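Local coordinates for Mgp-operon protein 3 (Mycoplasma pneumoniae, PDB 6RJ1), which is a surface adhesin subunit of a human pathogen, which probably works together with adhesin P1 in attachment to sialylated receptors on host cells, at residues Thr491-Gly501 and Ser719-Ser730; Ala459-Val467 and Glu701-Glu709. All coordinates share one frame; numbering follows the deposited sequence.

Interaction 1 (Thr491-Gly501 and Ser719-Ser730)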
loop_
_atom_site.group_PDB
_atom_site.type_symbol
_atom_site.label_atom_id
_atom_site.label_comp_id
_atom_site.label_asym_id
_atom_site.label_seq_id
_atom_site.Cartn_x
_atom_site.Cartn_y
_atom_site.Cartn_z
ATOM N N THR A 491 -14.817 -5.096 -6.712
ATOM C CA THR A 491 -14.947 -3.757 -7.286
ATOM C C THR A 491 -13.533 -3.301 -7.623
ATOM O O THR A 491 -12.638 -3.439 -6.793
ATOM C CB THR A 491 -15.595 -2.784 -6.280
ATOM O OG1 THR A 491 -16.755 -3.385 -5.706
ATOM C CG2 THR A 491 -15.941 -1.428 -6.902
ATOM N N TRP A 492 -13.333 -2.757 -8.832
ATOM C CA TRP A 492 -12.036 -2.243 -9.273
ATOM C C TRP A 492 -11.711 -0.945 -8.549
ATOM O O TRP A 492 -12.588 -0.087 -8.430
ATOM C CB TRP A 492 -12.069 -1.962 -10.779
ATOM C CG TRP A 492 -12.165 -3.187 -11.628
ATOM C CD1 TRP A 492 -13.290 -3.703 -12.198
ATOM C CD2 TRP A 492 -11.083 -4.031 -12.031
ATOM N NE1 TRP A 492 -12.975 -4.823 -12.930
ATOM C CE2 TRP A 492 -11.626 -5.053 -12.839
ATOM C CE3 TRP A 492 -9.699 -4.021 -11.791
ATOM C CZ2 TRP A 492 -10.835 -6.052 -13.414
ATOM C CZ3 TRP A 492 -8.918 -5.022 -12.347
ATOM C CH2 TRP A 492 -9.485 -6.019 -13.151
ATOM N N TRP A 493 -10.448 -0.775 -8.109
ATOM C CA TRP A 493 -10.011 0.482 -7.495
ATOM C C TRP A 493 -10.007 1.616 -8.539
ATOM O O TRP A 493 -10.337 2.758 -8.203
ATOM C CB TRP A 493 -8.633 0.346 -6.843
ATOM C CG TRP A 493 -8.669 -0.188 -5.442
ATOM C CD1 TRP A 493 -8.060 -1.319 -4.984
ATOM C CD2 TRP A 493 -9.340 0.395 -4.314
ATOM N NE1 TRP A 493 -8.300 -1.475 -3.641
ATOM C CE2 TRP A 493 -9.081 -0.435 -3.202
ATOM C CE3 TRP A 493 -10.123 1.556 -4.132
ATOM C CZ2 TRP A 493 -9.604 -0.164 -1.928
ATOM C CZ3 TRP A 493 -10.624 1.834 -2.869
ATOM C CH2 TRP A 493 -10.378 0.975 -1.786
ATOM N N ALA A 494 -9.685 1.276 -9.812
ATOM C CA ALA A 494 -9.665 2.193 -10.957
ATOM C C ALA A 494 -11.055 2.749 -11.265
ATOM O O ALA A 494 -11.167 3.761 -11.957
ATOM C CB ALA A 494 -9.091 1.494 -12.184
ATOM N N LYS A 495 -12.109 2.076 -10.774
ATOM C CA LYS A 495 -13.507 2.491 -10.938
ATOM C C LYS A 495 -14.054 3.088 -9.617
ATOM O O LYS A 495 -15.249 3.374 -9.520
ATOM C CB LYS A 495 -14.371 1.326 -11.433
ATOM C CG LYS A 495 -14.236 1.058 -12.923
ATOM C CD LYS A 495 -14.881 -0.256 -13.352
ATOM C CE LYS A 495 -16.361 -0.141 -13.629
ATOM N NZ LYS A 495 -16.878 -1.313 -14.392
ATOM N N THR A 496 -13.166 3.281 -8.605
ATOM C CA THR A 496 -13.515 3.888 -7.321
ATOM C C THR A 496 -12.782 5.218 -7.197
ATOM O O THR A 496 -11.587 5.255 -6.883
ATOM C CB THR A 496 -13.272 2.941 -6.136
ATOM O OG1 THR A 496 -13.848 1.667 -6.410
ATOM C CG2 THR A 496 -13.846 3.483 -4.839
ATOM N N GLU A 497 -13.504 6.309 -7.490
ATOM C CA GLU A 497 -13.008 7.674 -7.423
ATOM C C GLU A 497 -13.011 8.116 -5.961
ATOM O O GLU A 497 -14.037 8.039 -5.281
ATOM C CB GLU A 497 -13.869 8.596 -8.298
ATOM C CG GLU A 497 -13.284 9.976 -8.560
ATOM C CD GLU A 497 -14.299 10.946 -9.139
ATOM O OE1 GLU A 497 -15.128 11.480 -8.365
ATOM O OE2 GLU A 497 -14.274 11.162 -10.374
ATOM N N LEU A 498 -11.845 8.529 -5.470
ATOM C CA LEU A 498 -11.677 8.976 -4.093
ATOM C C LEU A 498 -11.450 10.478 -4.059
ATOM O O LEU A 498 -11.096 11.083 -5.078
ATOM C CB LEU A 498 -10.490 8.249 -3.419
ATOM C CG LEU A 498 -10.537 6.712 -3.370
ATOM C CD1 LEU A 498 -9.306 6.152 -2.741
ATOM C CD2 LEU A 498 -11.750 6.195 -2.611
ATOM N N ASN A 499 -11.700 11.082 -2.896
ATOM C CA ASN A 499 -11.437 12.491 -2.668
ATOM C C ASN A 499 -9.986 12.542 -2.201
ATOM O O ASN A 499 -9.611 11.848 -1.251
ATOM C CB ASN A 499 -12.387 13.064 -1.623
ATOM C CG ASN A 499 -12.278 14.551 -1.381
ATOM O OD1 ASN A 499 -11.335 15.235 -1.796
ATOM N ND2 ASN A 499 -13.254 15.085 -0.687
ATOM N N TRP A 500 -9.161 13.300 -2.928
ATOM C CA TRP A 500 -7.732 13.445 -2.674
ATOM C C TRP A 500 -7.429 14.680 -1.813
ATOM O O TRP A 500 -6.272 14.948 -1.488
ATOM C CB TRP A 500 -6.965 13.433 -4.011
ATOM C CG TRP A 500 -7.057 12.097 -4.696
ATOM C CD1 TRP A 500 -8.091 11.633 -5.462
ATOM C CD2 TRP A 500 -6.111 11.027 -4.608
ATOM N NE1 TRP A 500 -7.846 10.337 -5.857
ATOM C CE2 TRP A 500 -6.636 9.940 -5.344
ATOM C CE3 TRP A 500 -4.855 10.888 -3.994
ATOM C CZ2 TRP A 500 -5.957 8.718 -5.461
ATOM C CZ3 TRP A 500 -4.181 9.682 -4.119
ATOM C CH2 TRP A 500 -4.739 8.608 -4.831
ATOM N N GLY A 501 -8.491 15.378 -1.413
ATOM C CA GLY A 501 -8.420 16.571 -0.585
ATOM C C GLY A 501 -8.900 17.784 -1.342
ATOM O O GLY A 501 -9.769 18.516 -0.869
ATOM N N SER A 719 -20.301 0.152 -17.457
ATOM C CA SER A 719 -18.906 -0.274 -17.620
ATOM C C SER A 719 -17.908 0.852 -17.301
ATOM O O SER A 719 -16.785 0.576 -16.864
ATOM C CB SER A 719 -18.671 -0.814 -19.031
ATOM O OG SER A 719 -19.337 -0.049 -20.024
ATOM N N ASN A 720 -18.318 2.115 -17.537
ATOM C CA ASN A 720 -17.495 3.304 -17.291
ATOM C C ASN A 720 -17.963 4.117 -16.074
ATOM O O ASN A 720 -17.328 5.124 -15.728
ATOM C CB ASN A 720 -17.385 4.172 -18.554
ATOM C CG ASN A 720 -16.338 3.677 -19.521
ATOM O OD1 ASN A 720 -16.646 3.010 -20.515
ATOM N ND2 ASN A 720 -15.070 3.986 -19.244
ATOM N N THR A 721 -19.049 3.655 -15.408
ATOM C CA THR A 721 -19.604 4.291 -14.211
ATOM C C THR A 721 -18.658 4.072 -13.018
ATOM O O THR A 721 -18.133 2.972 -12.823
ATOM C CB THR A 721 -21.053 3.860 -13.981
ATOM O OG1 THR A 721 -21.731 3.861 -15.237
ATOM C CG2 THR A 721 -21.789 4.785 -13.019
ATOM N N LYS A 722 -18.405 5.155 -12.269
ATOM C CA LYS A 722 -17.492 5.214 -11.140
ATOM C C LYS A 722 -18.218 5.262 -9.788
ATOM O O LYS A 722 -19.323 5.799 -9.690
ATOM C CB LYS A 722 -16.594 6.457 -11.298
ATOM C CG LYS A 722 -15.091 6.195 -11.232
ATOM C CD LYS A 722 -14.496 5.778 -12.581
ATOM C CE LYS A 722 -13.177 6.449 -12.860
ATOM N NZ LYS A 722 -13.360 7.847 -13.338
ATOM N N VAL A 723 -17.571 4.714 -8.748
ATOM C CA VAL A 723 -18.034 4.711 -7.358
ATOM C C VAL A 723 -17.415 5.983 -6.772
ATOM O O VAL A 723 -16.232 6.248 -7.005
ATOM C CB VAL A 723 -17.551 3.451 -6.573
ATOM C CG1 VAL A 723 -18.195 3.369 -5.193
ATOM C CG2 VAL A 723 -17.800 2.171 -7.349
ATOM N N LYS A 724 -18.198 6.777 -6.047
ATOM C CA LYS A 724 -17.687 8.013 -5.459
ATOM C C LYS A 724 -17.684 7.998 -3.930
ATOM O O LYS A 724 -18.749 8.006 -3.303
ATOM C CB LYS A 724 -18.428 9.248 -6.009
ATOM C CG LYS A 724 -17.975 9.679 -7.400
ATOM C CD LYS A 724 -18.568 11.033 -7.772
ATOM C CE LYS A 724 -18.385 11.359 -9.235
ATOM N NZ LYS A 724 -19.017 12.656 -9.591
ATOM N N TRP A 725 -16.475 7.968 -3.339
ATOM C CA TRP A 725 -16.250 8.021 -1.893
ATOM C C TRP A 725 -15.688 9.422 -1.644
ATOM O O TRP A 725 -14.508 9.680 -1.899
ATOM C CB TRP A 725 -15.277 6.907 -1.431
ATOM C CG TRP A 725 -15.785 5.491 -1.565
ATOM C CD1 TRP A 725 -17.010 5.087 -2.021
ATOM C CD2 TRP A 725 -15.079 4.294 -1.199
ATOM N NE1 TRP A 725 -17.102 3.714 -1.981
ATOM C CE2 TRP A 725 -15.934 3.200 -1.478
ATOM C CE3 TRP A 725 -13.802 4.036 -0.665
ATOM C CZ2 TRP A 725 -15.550 1.873 -1.244
ATOM C CZ3 TRP A 725 -13.420 2.725 -0.446
ATOM C CH2 TRP A 725 -14.293 1.660 -0.720
ATOM N N THR A 726 -16.563 10.351 -1.252
ATOM C CA THR A 726 -16.209 11.763 -1.071
ATOM C C THR A 726 -15.615 12.107 0.310
ATOM O O THR A 726 -14.946 13.139 0.438
ATOM C CB THR A 726 -17.408 12.654 -1.405
ATOM O OG1 THR A 726 -18.554 12.156 -0.725
ATOM C CG2 THR A 726 -17.685 12.714 -2.904
ATOM N N ASN A 727 -15.841 11.262 1.331
ATOM C CA ASN A 727 -15.305 11.528 2.667
ATOM C C ASN A 727 -13.958 10.834 2.885
ATOM O O ASN A 727 -13.766 10.065 3.830
ATOM C CB ASN A 727 -16.330 11.218 3.752
ATOM C CG ASN A 727 -17.463 12.196 3.714
ATOM O OD1 ASN A 727 -17.293 13.377 4.019
ATOM N ND2 ASN A 727 -18.630 11.736 3.306
ATOM N N THR A 728 -13.027 11.125 1.979
ATOM C CA THR A 728 -11.666 10.608 1.993
ATOM C C THR A 728 -10.705 11.776 1.788
ATOM O O THR A 728 -11.132 12.883 1.433
ATOM C CB THR A 728 -11.468 9.508 0.914
ATOM O OG1 THR A 728 -11.823 10.025 -0.359
ATOM C CG2 THR A 728 -12.266 8.230 1.195
ATOM N N ALA A 729 -9.411 11.537 2.028
ATOM C CA ALA A 729 -8.351 12.521 1.840
ATOM C C ALA A 729 -7.014 11.831 1.596
ATOM O O ALA A 729 -6.864 10.624 1.835
ATOM C CB ALA A 729 -8.255 13.437 3.045
ATOM N N SER A 730 -6.051 12.603 1.090
ATOM C CA SER A 730 -4.704 12.135 0.833
ATOM C C SER A 730 -3.728 13.043 1.533
ATOM O O SER A 730 -3.984 14.245 1.695
ATOM C CB SER A 730 -4.413 12.061 -0.662
ATOM O OG SER A 730 -4.156 13.335 -1.229
#

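Interaction 2 (Ala459-Val467 and Glu701-Glu709)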
loop_
_atom_site.group_PDB
_atom_site.type_symbol
_atom_site.label_atom_id
_atom_site.label_comp_id
_atom_site.label_asym_id
_atom_site.label_seq_id
_atom_site.Cartn_x
_atom_site.Cartn_y
_atom_site.Cartn_z
ATOM N N ALA A 459 -13.722 -6.889 7.163
ATOM C CA ALA A 459 -14.543 -6.075 8.050
ATOM C C ALA A 459 -16.005 -6.411 7.802
ATOM O O ALA A 459 -16.405 -6.632 6.653
ATOM C CB ALA A 459 -14.304 -4.597 7.784
ATOM N N TYR A 460 -16.800 -6.468 8.886
ATOM C CA TYR A 460 -18.231 -6.746 8.812
ATOM C C TYR A 460 -18.996 -5.505 9.253
ATOM O O TYR A 460 -18.712 -4.949 10.313
ATOM C CB TYR A 460 -18.608 -7.980 9.661
ATOM C CG TYR A 460 -20.091 -8.284 9.679
ATOM C CD1 TYR A 460 -20.948 -7.616 10.548
ATOM C CD2 TYR A 460 -20.638 -9.239 8.828
ATOM C CE1 TYR A 460 -22.317 -7.882 10.563
ATOM C CE2 TYR A 460 -22.007 -9.517 8.836
ATOM C CZ TYR A 460 -22.841 -8.839 9.712
ATOM O OH TYR A 460 -24.190 -9.099 9.745
ATOM N N LEU A 461 -19.973 -5.088 8.445
ATOM C CA LEU A 461 -20.819 -3.933 8.728
ATOM C C LEU A 461 -22.258 -4.163 8.271
ATOM O O LEU A 461 -22.561 -4.031 7.081
ATOM C CB LEU A 461 -20.238 -2.638 8.113
ATOM C CG LEU A 461 -20.915 -1.314 8.532
ATOM C CD1 LEU A 461 -20.539 -0.923 9.948
ATOM C CD2 LEU A 461 -20.577 -0.188 7.567
ATOM N N ASN A 462 -23.139 -4.506 9.228
ATOM C CA ASN A 462 -24.570 -4.708 9.018
ATOM C C ASN A 462 -24.910 -5.569 7.783
ATOM O O ASN A 462 -25.462 -5.066 6.796
ATOM C CB ASN A 462 -25.297 -3.347 8.978
ATOM C CG ASN A 462 -25.376 -2.661 10.323
ATOM O OD1 ASN A 462 -24.407 -2.062 10.814
ATOM N ND2 ASN A 462 -26.542 -2.741 10.953
ATOM N N GLY A 463 -24.549 -6.851 7.849
ATOM C CA GLY A 463 -24.808 -7.828 6.790
ATOM C C GLY A 463 -23.915 -7.725 5.569
ATOM O O GLY A 463 -24.077 -8.494 4.616
ATOM N N GLN A 464 -22.973 -6.777 5.591
ATOM C CA GLN A 464 -22.036 -6.556 4.491
ATOM C C GLN A 464 -20.628 -6.871 4.945
ATOM O O GLN A 464 -20.221 -6.469 6.039
ATOM C CB GLN A 464 -22.106 -5.113 3.954
ATOM C CG GLN A 464 -23.486 -4.699 3.482
ATOM C CD GLN A 464 -23.400 -3.952 2.193
ATOM O OE1 GLN A 464 -23.299 -4.548 1.118
ATOM N NE2 GLN A 464 -23.443 -2.628 2.274
ATOM N N ILE A 465 -19.888 -7.589 4.102
ATOM C CA ILE A 465 -18.504 -7.944 4.373
ATOM C C ILE A 465 -17.635 -7.245 3.352
ATOM O O ILE A 465 -17.902 -7.325 2.151
ATOM C CB ILE A 465 -18.276 -9.481 4.415
ATOM C CG1 ILE A 465 -19.151 -10.155 5.500
ATOM C CG2 ILE A 465 -16.804 -9.811 4.636
ATOM C CD1 ILE A 465 -20.311 -10.899 4.986
ATOM N N VAL A 466 -16.621 -6.532 3.838
ATOM C CA VAL A 466 -15.659 -5.817 3.010
ATOM C C VAL A 466 -14.326 -6.543 3.114
ATOM O O VAL A 466 -13.883 -6.842 4.216
ATOM C CB VAL A 466 -15.547 -4.305 3.365
ATOM C CG1 VAL A 466 -14.672 -3.560 2.355
ATOM C CG2 VAL A 466 -16.928 -3.653 3.455
ATOM N N VAL A 467 -13.714 -6.865 1.968
ATOM C CA VAL A 467 -12.417 -7.553 1.897
ATOM C C VAL A 467 -11.467 -6.689 1.089
ATOM O O VAL A 467 -11.849 -6.208 0.030
ATOM C CB VAL A 467 -12.523 -9.005 1.338
ATOM C CG1 VAL A 467 -11.148 -9.667 1.215
ATOM C CG2 VAL A 467 -13.457 -9.862 2.193
ATOM N N GLU A 701 -22.751 3.097 4.432
ATOM C CA GLU A 701 -23.476 1.986 3.803
ATOM C C GLU A 701 -23.889 2.238 2.351
ATOM O O GLU A 701 -23.779 1.318 1.540
ATOM C CB GLU A 701 -24.693 1.555 4.635
ATOM C CG GLU A 701 -24.340 0.679 5.826
ATOM C CD GLU A 701 -25.262 -0.502 6.074
ATOM O OE1 GLU A 701 -26.471 -0.277 6.317
ATOM O OE2 GLU A 701 -24.771 -1.654 6.039
ATOM N N SER A 702 -24.367 3.461 2.019
ATOM C CA SER A 702 -24.776 3.786 0.649
ATOM C C SER A 702 -23.565 3.845 -0.299
ATOM O O SER A 702 -23.676 3.428 -1.452
ATOM C CB SER A 702 -25.606 5.066 0.603
ATOM O OG SER A 702 -24.822 6.247 0.556
ATOM N N GLU A 703 -22.404 4.319 0.204
ATOM C CA GLU A 703 -21.158 4.372 -0.563
ATOM C C GLU A 703 -20.651 2.944 -0.800
ATOM O O GLU A 703 -20.159 2.637 -1.887
ATOM C CB GLU A 703 -20.093 5.221 0.152
ATOM C CG GLU A 703 -20.371 6.716 0.127
ATOM C CD GLU A 703 -19.413 7.570 0.939
ATOM O OE1 GLU A 703 -19.273 7.314 2.157
ATOM O OE2 GLU A 703 -18.816 8.508 0.361
ATOM N N LEU A 704 -20.816 2.069 0.204
ATOM C CA LEU A 704 -20.447 0.657 0.121
ATOM C C LEU A 704 -21.388 -0.089 -0.818
ATOM O O LEU A 704 -20.931 -0.941 -1.574
ATOM C CB LEU A 704 -20.455 -0.000 1.510
ATOM C CG LEU A 704 -19.270 0.316 2.424
ATOM C CD1 LEU A 704 -19.543 -0.134 3.838
ATOM C CD2 LEU A 704 -17.973 -0.298 1.910
ATOM N N LYS A 705 -22.695 0.260 -0.797
ATOM C CA LYS A 705 -23.726 -0.344 -1.647
ATOM C C LYS A 705 -23.470 -0.030 -3.115
ATOM O O LYS A 705 -23.735 -0.884 -3.960
ATOM C CB LYS A 705 -25.117 0.126 -1.235
ATOM C CG LYS A 705 -26.239 -0.797 -1.687
ATOM C CD LYS A 705 -27.567 -0.273 -1.220
ATOM C CE LYS A 705 -28.708 -1.071 -1.806
ATOM N NZ LYS A 705 -30.010 -0.792 -1.129
ATOM N N SER A 706 -22.931 1.178 -3.416
ATOM C CA SER A 706 -22.588 1.596 -4.769
ATOM C C SER A 706 -21.444 0.756 -5.311
ATOM O O SER A 706 -21.462 0.410 -6.488
ATOM C CB SER A 706 -22.227 3.074 -4.800
ATOM O OG SER A 706 -23.376 3.846 -4.495
ATOM N N ALA A 707 -20.474 0.395 -4.442
ATOM C CA ALA A 707 -19.328 -0.436 -4.793
ATOM C C ALA A 707 -19.773 -1.870 -5.098
ATOM O O ALA A 707 -19.240 -2.477 -6.027
ATOM C CB ALA A 707 -18.300 -0.419 -3.675
ATOM N N ARG A 708 -20.775 -2.390 -4.352
ATOM C CA ARG A 708 -21.331 -3.730 -4.569
ATOM C C ARG A 708 -22.103 -3.756 -5.890
ATOM O O ARG A 708 -21.937 -4.692 -6.672
ATOM C CB ARG A 708 -22.214 -4.174 -3.382
ATOM C CG ARG A 708 -23.089 -5.392 -3.670
ATOM C CD ARG A 708 -23.154 -6.380 -2.536
ATOM N NE ARG A 708 -24.113 -5.986 -1.509
ATOM C CZ ARG A 708 -25.085 -6.769 -1.058
ATOM N NH1 ARG A 708 -25.247 -7.990 -1.551
ATOM N NH2 ARG A 708 -25.906 -6.337 -0.109
ATOM N N GLU A 709 -22.925 -2.713 -6.139
ATOM C CA GLU A 709 -23.727 -2.558 -7.352
ATOM C C GLU A 709 -22.834 -2.413 -8.580
ATOM O O GLU A 709 -23.092 -3.065 -9.594
ATOM C CB GLU A 709 -24.705 -1.379 -7.220
ATOM C CG GLU A 709 -25.921 -1.701 -6.362
ATOM C CD GLU A 709 -26.823 -0.548 -5.947
ATOM O OE1 GLU A 709 -26.517 0.618 -6.289
ATOM O OE2 GLU A 709 -27.844 -0.819 -5.269
#

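Interaction 1 (Thr491-Gly501 and Ser719-Ser730)
Thr-496 to Leu-498 runs parallel to Val-723 to Trp-725, the two short strand axes 4.7 Å apart and inclined at 25°, with Thr-496 opposite Val-723 and Glu-497 opposite Lys-724. The backbone ladder starts at Val-723 N, which gives to Lys-495 O; Val-723 O then takes Glu-497 N, and Glu-497 O takes Trp-725 N. The Lys-495 chain, bent at chi3 (85°), brings NZ to Ser-719 O at 3.1 Å from above the carbonyl plane, while Lys-722 packs CG on Lys-495 O and sends NZ to Gly-532 O. On the face carrying Thr-496 and Trp-725, the methyl CG2 of Thr-496 sits over the six-membered ring of Trp-725, 4.0 Å from its centroid and 14° off the normal, a CH-pi contact. Pointing CG2 anti to the backbone N puts the methyl there, while OG1 bonds to Trp-492 O and to Tyr-478 OH. Leu-498 CD2 lies 3.6 Å from Trp-725 CE3, and Trp-493 meets the same indole. This pair joins strand 496-498 to strand 723-732 in a large mixed sheet. On the other face, Glu-497 OE1 rests against the aliphatic chain of Lys-724, 3.4 Å from CE, while NZ stays 4.2 Å from OE1, too long for a salt bridge. Past Trp-725 the backbone pairing weakens: Asn-499 N keeps a weak bond to Trp-725 O but gives a shorter one to Thr-728 OG1 (2.8 Å). Asn-499 ND2 reaches Thr-726 O, also at 2.8 Å, and OD1 accepts from Gly-501 N, an Asx turn. Ser-730 OG donates to Trp-500 O.

Interaction 2 (Ala459-Val467 and Glu701-Glu709)
A beta hairpin, strands 457-461 and 464-468 joined by a type I' turn from Leu-461 to Gln-464, packs against helix 701-712. The segment axes of strand 464-467 and helix 701-709 pass 10.6 Å apart at 71°, so the helix lies steeply across the strand. Leu-704 carries the apolar part, its two methyls diverging to one hairpin strand each: CD1 meets Leu-461 CD2 at 3.9 Å and CD2 meets Val-466 CG2 at 3.8 Å. In both pairs the side chains cross at about a right angle. Leu-543 and Val-545 of strand 538-546 and Leu-550 of strand 549-563, from a second sheet, add to this cluster. Gln-464 runs alongside Leu-704, head to tail with it, and bends at its second torsion (chi2 -137°), bringing its amide along the helix. There OE1 takes a weak hydrogen bond from Arg-708 NE at 3.1 Å, with the amide and guanidinium planes 49° apart. The amide nitrogen NE2 comes no closer to the helix than 4.0 Å, from Glu-701 O. At the turn, Glu-701 bends its carboxylate back over the hairpin, OE2 lying 3.4 Å from Asn-462 CB. With Leu-704 set between the polar approaches of Glu-701 and Arg-708, this is helix-on-sheet packing, the helix lying over the edge hairpin of a larger mixed sheet and reaching its next strand, 477-482, through Arg-708 on Val-480.

How the interactions relate
The centres of interactions 1 and 2 are 14 Å apart, and helix 701-712 joins them: it packs on hairpin 459-467 in interaction 2 and leads along the chain into strand 723-732 of interaction 1. Two probable hydrogen bonds tie the helix backbone directly to interaction 1. Thr-491 OG1 lies 2.7 Å from Ala-707 O, and Trp-725 NE1 lies 3.2 Å from Glu-703 O, so the indole of Trp-725 is held at its nitrogen as well as packed by its ring. The segments alternate in sequence: 459-467, 491-501, 701-709, 719-730. Strand 487-492, which holds Thr-491, shares a sheet with the hairpin. Tyr-478 touches both contacts: Ala-707 and the rings of Trp-493 and Trp-725.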